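Long-range contacts in chromosome partition protein Smc (Pyrococcus yayanosii, PDB 5XEI), which is probably required for chromosome condensation and partitioning, as a homodimer with ATP-hydrolysing head domains at the ends of long coiled-coil arms: residues 8-13 against 79-84; 23-28 against 488-493. All coordinates share one frame; numbering follows the deposited sequence.

Contact 1 of 2, residues 8-13 against 79-84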
loop_
_atom_site.group_PDB
_atom_site.type_symbol
_atom_site.label_atom_id
_atom_site.label_comp_id
_atom_site.label_asym_id
_atom_site.label_seq_id
_atom_site.Cartn_x
_atom_site.Cartn_y
_atom_site.Cartn_z
ATOM N N GLU A 8 22.550 -6.094 30.386
ATOM C CA GLU A 8 22.985 -5.316 31.541
ATOM C C GLU A 8 21.805 -4.701 32.266
ATOM O O GLU A 8 21.015 -3.957 31.665
ATOM C CB GLU A 8 23.962 -4.210 31.159
ATOM C CG GLU A 8 25.007 -4.686 30.202
ATOM C CD GLU A 8 26.132 -3.692 30.038
ATOM O OE1 GLU A 8 25.840 -2.551 29.619
ATOM O OE2 GLU A 8 27.302 -4.063 30.287
ATOM N N LEU A 9 21.740 -4.976 33.565
ATOM C CA LEU A 9 20.717 -4.448 34.450
ATOM C C LEU A 9 21.364 -3.494 35.438
ATOM O O LEU A 9 22.369 -3.840 36.066
ATOM C CB LEU A 9 20.012 -5.576 35.205
ATOM C CG LEU A 9 19.193 -6.580 34.393
ATOM C CD1 LEU A 9 20.068 -7.712 33.888
ATOM C CD2 LEU A 9 18.052 -7.132 35.221
ATOM N N LYS A 10 20.802 -2.295 35.575
ATOM C CA LYS A 10 21.143 -1.423 36.693
ATOM C C LYS A 10 19.863 -0.838 37.270
ATOM O O LYS A 10 19.127 -0.138 36.571
ATOM C CB LYS A 10 22.119 -0.323 36.277
ATOM C CG LYS A 10 22.616 0.502 37.455
ATOM C CD LYS A 10 24.059 0.978 37.273
ATOM C CE LYS A 10 24.145 2.491 37.068
ATOM N NZ LYS A 10 25.494 2.919 36.576
ATOM N N GLY A 11 19.584 -1.160 38.532
ATOM C CA GLY A 11 18.393 -0.686 39.201
ATOM C C GLY A 11 17.107 -1.370 38.822
ATOM O O GLY A 11 16.042 -0.777 38.991
ATOM N N PHE A 12 17.164 -2.612 38.348
ATOM C CA PHE A 12 16.020 -3.295 37.747
ATOM C C PHE A 12 15.517 -4.382 38.691
ATOM O O PHE A 12 16.261 -5.318 39.026
ATOM C CB PHE A 12 16.393 -3.900 36.389
ATOM C CG PHE A 12 15.226 -4.454 35.628
ATOM C CD1 PHE A 12 14.411 -3.611 34.868
ATOM C CD2 PHE A 12 14.933 -5.815 35.664
ATOM C CE1 PHE A 12 13.327 -4.126 34.173
ATOM C CE2 PHE A 12 13.837 -6.345 34.963
ATOM C CZ PHE A 12 13.041 -5.511 34.226
ATOM N N LYS A 13 14.254 -4.262 39.101
ATOM C CA LYS A 13 13.613 -5.248 39.956
ATOM C C LYS A 13 14.559 -5.746 41.044
ATOM O O LYS A 13 15.244 -4.941 41.677
ATOM C CB LYS A 13 13.090 -6.387 39.107
ATOM C CG LYS A 13 12.138 -5.917 38.040
ATOM C CD LYS A 13 11.216 -7.041 37.568
ATOM C CE LYS A 13 9.871 -7.025 38.254
ATOM N NZ LYS A 13 8.974 -8.056 37.664
ATOM N N TYR A 79 16.366 4.902 39.284
ATOM C CA TYR A 79 15.721 4.506 38.032
ATOM C C TYR A 79 16.085 3.057 37.731
ATOM O O TYR A 79 16.954 2.460 38.375
ATOM C CB TYR A 79 16.123 5.407 36.872
ATOM C CG TYR A 79 17.615 5.535 36.696
ATOM C CD1 TYR A 79 18.313 4.663 35.874
ATOM C CD2 TYR A 79 18.334 6.519 37.367
ATOM C CE1 TYR A 79 19.685 4.786 35.703
ATOM C CE2 TYR A 79 19.701 6.637 37.209
ATOM C CZ TYR A 79 20.370 5.774 36.376
ATOM O OH TYR A 79 21.734 5.894 36.218
ATOM N N ALA A 80 15.383 2.485 36.765
ATOM C CA ALA A 80 15.663 1.146 36.281
ATOM C C ALA A 80 16.239 1.251 34.879
ATOM O O ALA A 80 15.774 2.055 34.067
ATOM C CB ALA A 80 14.403 0.282 36.286
ATOM N N GLU A 81 17.258 0.450 34.601
ATOM C CA GLU A 81 17.977 0.574 33.343
ATOM C C GLU A 81 18.399 -0.793 32.820
ATOM O O GLU A 81 18.975 -1.603 33.551
ATOM C CB GLU A 81 19.197 1.477 33.523
ATOM C CG GLU A 81 19.998 1.661 32.256
ATOM C CD GLU A 81 21.199 2.572 32.465
ATOM O OE1 GLU A 81 22.114 2.178 33.247
ATOM O OE2 GLU A 81 21.204 3.681 31.855
ATOM N N VAL A 82 18.111 -1.047 31.553
ATOM C CA VAL A 82 18.498 -2.287 30.902
ATOM C C VAL A 82 19.179 -1.936 29.593
ATOM O O VAL A 82 18.690 -1.086 28.837
ATOM C CB VAL A 82 17.297 -3.213 30.639
ATOM C CG1 VAL A 82 17.779 -4.479 30.009
ATOM C CG2 VAL A 82 16.558 -3.504 31.915
ATOM N N ALA A 83 20.309 -2.577 29.325
ATOM C CA ALA A 83 20.987 -2.416 28.052
ATOM C C ALA A 83 21.119 -3.792 27.426
ATOM O O ALA A 83 21.458 -4.763 28.116
ATOM C CB ALA A 83 22.363 -1.756 28.221
ATOM N N ILE A 84 20.837 -3.895 26.134
ATOM C CA ILE A 84 20.947 -5.178 25.464
ATOM C C ILE A 84 21.880 -5.031 24.273
ATOM O O ILE A 84 21.804 -4.049 23.526
ATOM C CB ILE A 84 19.563 -5.715 25.046
ATOM C CG1 ILE A 84 19.682 -7.105 24.444
ATOM C CG2 ILE A 84 18.902 -4.789 24.060
ATOM C CD1 ILE A 84 18.343 -7.739 24.308
#
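Around F12 and V82 the contact shows how an antiparallel strand pair can give its two faces to different chemistry. V82 CG2 makes an off-centre, oblique CH-pi contact with F12, 4.1 Å from the ring centroid. CD1 of F12 comes within 3.7 Å of V82 CG2, and the same CD1 also touches the A80 methyl. The F12 side chain is turned so that CG stands anti to the backbone N (chi1 -172°), which carries the ring back from the turn after strand 3-10 toward the neighbouring strand 80-87.

The opposite face, bearing E8, K10, E81 and A83, is polar. OE1 of E8 rests 3.8 Å from CB of A83, while OE1 of E81 lies alongside the aliphatic root of K10, 3.9 Å from its CB. The E81 chain is fully extended, and its OE2 turns to a salt bridge with R105 on strand 99-106; NZ of K10 stays 4.8 Å from E81 OE1. OE1 of E8 is hydrogen-bonded to the hydroxyl of Y85.

Beneath these side chains runs the backbone ladder. In the hydrogen-bonded pair of E8 and A83, E8 N to A83 O and A83 N to E8 O are both 2.8 Å; L9 and V82 form a non-hydrogen-bonded pair. K10 and E81 are again hydrogen-bonded, K10 N giving E81 O a nearly straight bond (173°) and E81 N returning a weak one to K10 O. Helix 41-49 backs the apolar face: A45 meets F12, and F48 and V49 meet V82. N41, predicted to bind ATP, lies close to F12.

Chemically, the apolar face ties the antiparallel sheet of the head to the helix that begins at the nucleotide loop. On the other face, the buried E81 carboxylate is probably kept ionised by R105, with K103 (a long, weak ion pair) and K10 adding more distant positive charge.

Contact 2 of 2, residues 23-28 against 488-493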
loop_
_atom_site.group_PDB
_atom_site.type_symbol
_atom_site.label_atom_id
_atom_site.label_comp_id
_atom_site.label_asym_id
_atom_site.label_seq_id
_atom_site.Cartn_x
_atom_site.Cartn_y
_atom_site.Cartn_z
ATOM N N PRO A 23 26.314 -12.423 30.432
ATOM C CA PRO A 23 26.767 -12.837 29.102
ATOM C C PRO A 23 26.046 -14.099 28.662
ATOM O O PRO A 23 25.655 -14.949 29.468
ATOM C CB PRO A 23 28.261 -13.094 29.335
ATOM C CG PRO A 23 28.265 -13.689 30.754
ATOM C CD PRO A 23 27.096 -13.069 31.501
ATOM N N PHE A 24 25.863 -14.215 27.353
ATOM C CA PHE A 24 25.021 -15.255 26.783
ATOM C C PHE A 24 25.802 -16.078 25.773
ATOM O O PHE A 24 26.465 -15.521 24.888
ATOM C CB PHE A 24 23.790 -14.639 26.124
ATOM C CG PHE A 24 22.769 -14.177 27.104
ATOM C CD1 PHE A 24 22.319 -15.034 28.098
ATOM C CD2 PHE A 24 22.276 -12.891 27.056
ATOM C CE1 PHE A 24 21.382 -14.625 29.013
ATOM C CE2 PHE A 24 21.344 -12.470 27.972
ATOM C CZ PHE A 24 20.897 -13.340 28.957
ATOM N N SER A 25 25.723 -17.396 25.914
ATOM C CA SER A 25 26.178 -18.299 24.871
ATOM C C SER A 25 25.431 -18.008 23.571
ATOM O O SER A 25 24.250 -17.623 23.577
ATOM C CB SER A 25 25.960 -19.754 25.317
ATOM O OG SER A 25 26.115 -20.688 24.262
ATOM N N LYS A 26 26.141 -18.169 22.443
ATOM C CA LYS A 26 25.488 -18.089 21.140
ATOM C C LYS A 26 24.449 -19.189 20.968
ATOM O O LYS A 26 23.481 -19.007 20.225
ATOM C CB LYS A 26 26.522 -18.161 20.025
ATOM C CG LYS A 26 25.991 -17.797 18.628
ATOM C CD LYS A 26 27.015 -18.192 17.550
ATOM C CE LYS A 26 26.907 -17.374 16.279
ATOM N NZ LYS A 26 28.205 -17.428 15.520
ATOM N N GLY A 27 24.608 -20.314 21.652
ATOM C CA GLY A 27 23.582 -21.325 21.583
ATOM C C GLY A 27 22.678 -21.380 22.796
ATOM O O GLY A 27 21.821 -20.518 23.002
ATOM N N PHE A 28 22.873 -22.398 23.609
ATOM C CA PHE A 28 21.976 -22.732 24.697
ATOM C C PHE A 28 22.595 -22.180 25.980
ATOM O O PHE A 28 23.619 -22.688 26.437
ATOM C CB PHE A 28 21.812 -24.251 24.714
ATOM C CG PHE A 28 20.793 -24.770 25.675
ATOM C CD1 PHE A 28 20.091 -23.932 26.517
ATOM C CD2 PHE A 28 20.536 -26.131 25.729
ATOM C CE1 PHE A 28 19.161 -24.447 27.407
ATOM C CE2 PHE A 28 19.603 -26.644 26.612
ATOM C CZ PHE A 28 18.913 -25.794 27.451
ATOM N N ASN A 488 22.251 -30.185 29.212
ATOM C CA ASN A 488 22.688 -29.969 27.838
ATOM C C ASN A 488 23.065 -28.529 27.531
ATOM O O ASN A 488 23.526 -28.256 26.417
ATOM C CB ASN A 488 21.603 -30.404 26.856
ATOM C CG ASN A 488 21.024 -31.737 27.199
ATOM O OD1 ASN A 488 20.231 -31.863 28.138
ATOM N ND2 ASN A 488 21.436 -32.760 26.461
ATOM N N ALA A 489 22.870 -27.598 28.452
ATOM C CA ALA A 489 23.237 -26.233 28.125
ATOM C C ALA A 489 24.727 -26.154 27.822
ATOM O O ALA A 489 25.527 -26.955 28.313
ATOM C CB ALA A 489 22.875 -25.286 29.268
ATOM N N ASP A 490 25.083 -25.201 26.962
ATOM C CA ASP A 490 26.485 -24.882 26.718
ATOM C C ASP A 490 27.054 -24.029 27.835
ATOM O O ASP A 490 28.256 -24.081 28.104
ATOM C CB ASP A 490 26.661 -24.127 25.392
ATOM C CG ASP A 490 25.946 -24.790 24.218
ATOM O OD1 ASP A 490 24.781 -25.223 24.375
ATOM O OD2 ASP A 490 26.560 -24.878 23.129
ATOM N N LYS A 491 26.209 -23.206 28.450
ATOM C CA LYS A 491 26.578 -22.314 29.536
ATOM C C LYS A 491 25.438 -22.306 30.543
ATOM O O LYS A 491 24.267 -22.434 30.168
ATOM C CB LYS A 491 26.857 -20.893 29.033
ATOM C CG LYS A 491 26.727 -19.820 30.117
ATOM C CD LYS A 491 27.040 -18.401 29.610
ATOM C CE LYS A 491 28.511 -18.254 29.270
ATOM N NZ LYS A 491 28.920 -16.842 29.124
ATOM N N ILE A 492 25.788 -22.196 31.824
ATOM C CA ILE A 492 24.822 -22.088 32.909
ATOM C C ILE A 492 25.106 -20.801 33.670
ATOM O O ILE A 492 26.257 -20.525 34.033
ATOM C CB ILE A 492 24.875 -23.302 33.853
ATOM C CG1 ILE A 492 24.696 -24.599 33.058
ATOM C CG2 ILE A 492 23.803 -23.195 34.921
ATOM C CD1 ILE A 492 25.256 -25.827 33.756
ATOM N N ILE A 493 24.063 -20.003 33.876
ATOM C CA ILE A 493 24.108 -18.802 34.699
ATOM C C ILE A 493 23.312 -19.110 35.958
ATOM O O ILE A 493 22.153 -19.544 35.877
ATOM C CB ILE A 493 23.515 -17.576 33.969
ATOM C CG1 ILE A 493 24.330 -17.172 32.730
ATOM C CG2 ILE A 493 23.322 -16.409 34.925
ATOM C CD1 ILE A 493 25.714 -16.671 33.020
#
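One face of the F28 ring is covered by the backbone of A489, whose CA sits 3.6 Å above the ring plane, toward the rim, in a CH-pi contact. The A489 methyl reaches CD1 of F28, and the carbonyl oxygen of N488 approaches CD2 obliquely. I467 of helix 457-470 and V478 of strand 475-480 add further contacts to the phenyl group. This is the start of a parallel strand pair, 28-32 beside 491-498, in the mixed core sheet of a P-loop ATPase head, and it illustrates how a strand from the C-terminal part of the chain is set in register against one from the N-terminal part.

The carbonyl of F28 makes the first of these links; A30 continues them to K491 and I493. The F28 oxygen accepts from D490 N at 3.0 Å, with the donor tilted 21° from the carbonyl plane, and more weakly from K491 N. A long, weak bond from F28 N to OD1 of D490 completes the set. An alanine in place of F28 would probably open a gap between A489, I467 and V478 and leave the N488-A489 backbone without the ring it rests on.

Ahead of F28 the loop makes an ST turn: OG of S25, anti to its own backbone N (chi1 168°), accepts from G27 N at 3.0 Å. The same hydroxyl oxygen lies 3.7 Å from CB of D490, and the S25 carbonyl is held by the side-chain amide of Q475.

K491 reaches back along the loop, its chain bent at chi3 (-68°), and crosses P23 at about a right angle, with NZ 3.6 Å from CG of the proline ring. Beside it, the CD1 methyl of I493 meets CD of P23 at 4.1 Å.

In the fold
The two contacts share the ATPase head, with centres about 21 Å apart and nearest atoms about 7 Å apart, without touching. Along the chain their segments alternate: 8-13, 23-28, 79-84, 488-493. Contact 1 joins neighbouring strands 3-10 and 80-87 of the antiparallel sheet; contact 2 belongs to the mixed sheet. Strand 20-23, which pairs with 3-10, runs into the loop of contact 2 and on into strand 28-32, so a short piece of chain links the sheets, and F24 packs on I4 and L7. The predicted ATP-binding loop follows strand 28-32. Since the coiled-coil helices lie between segments 79-84 and 488-493, contact 2 unites the two ends of the polypeptide in one head.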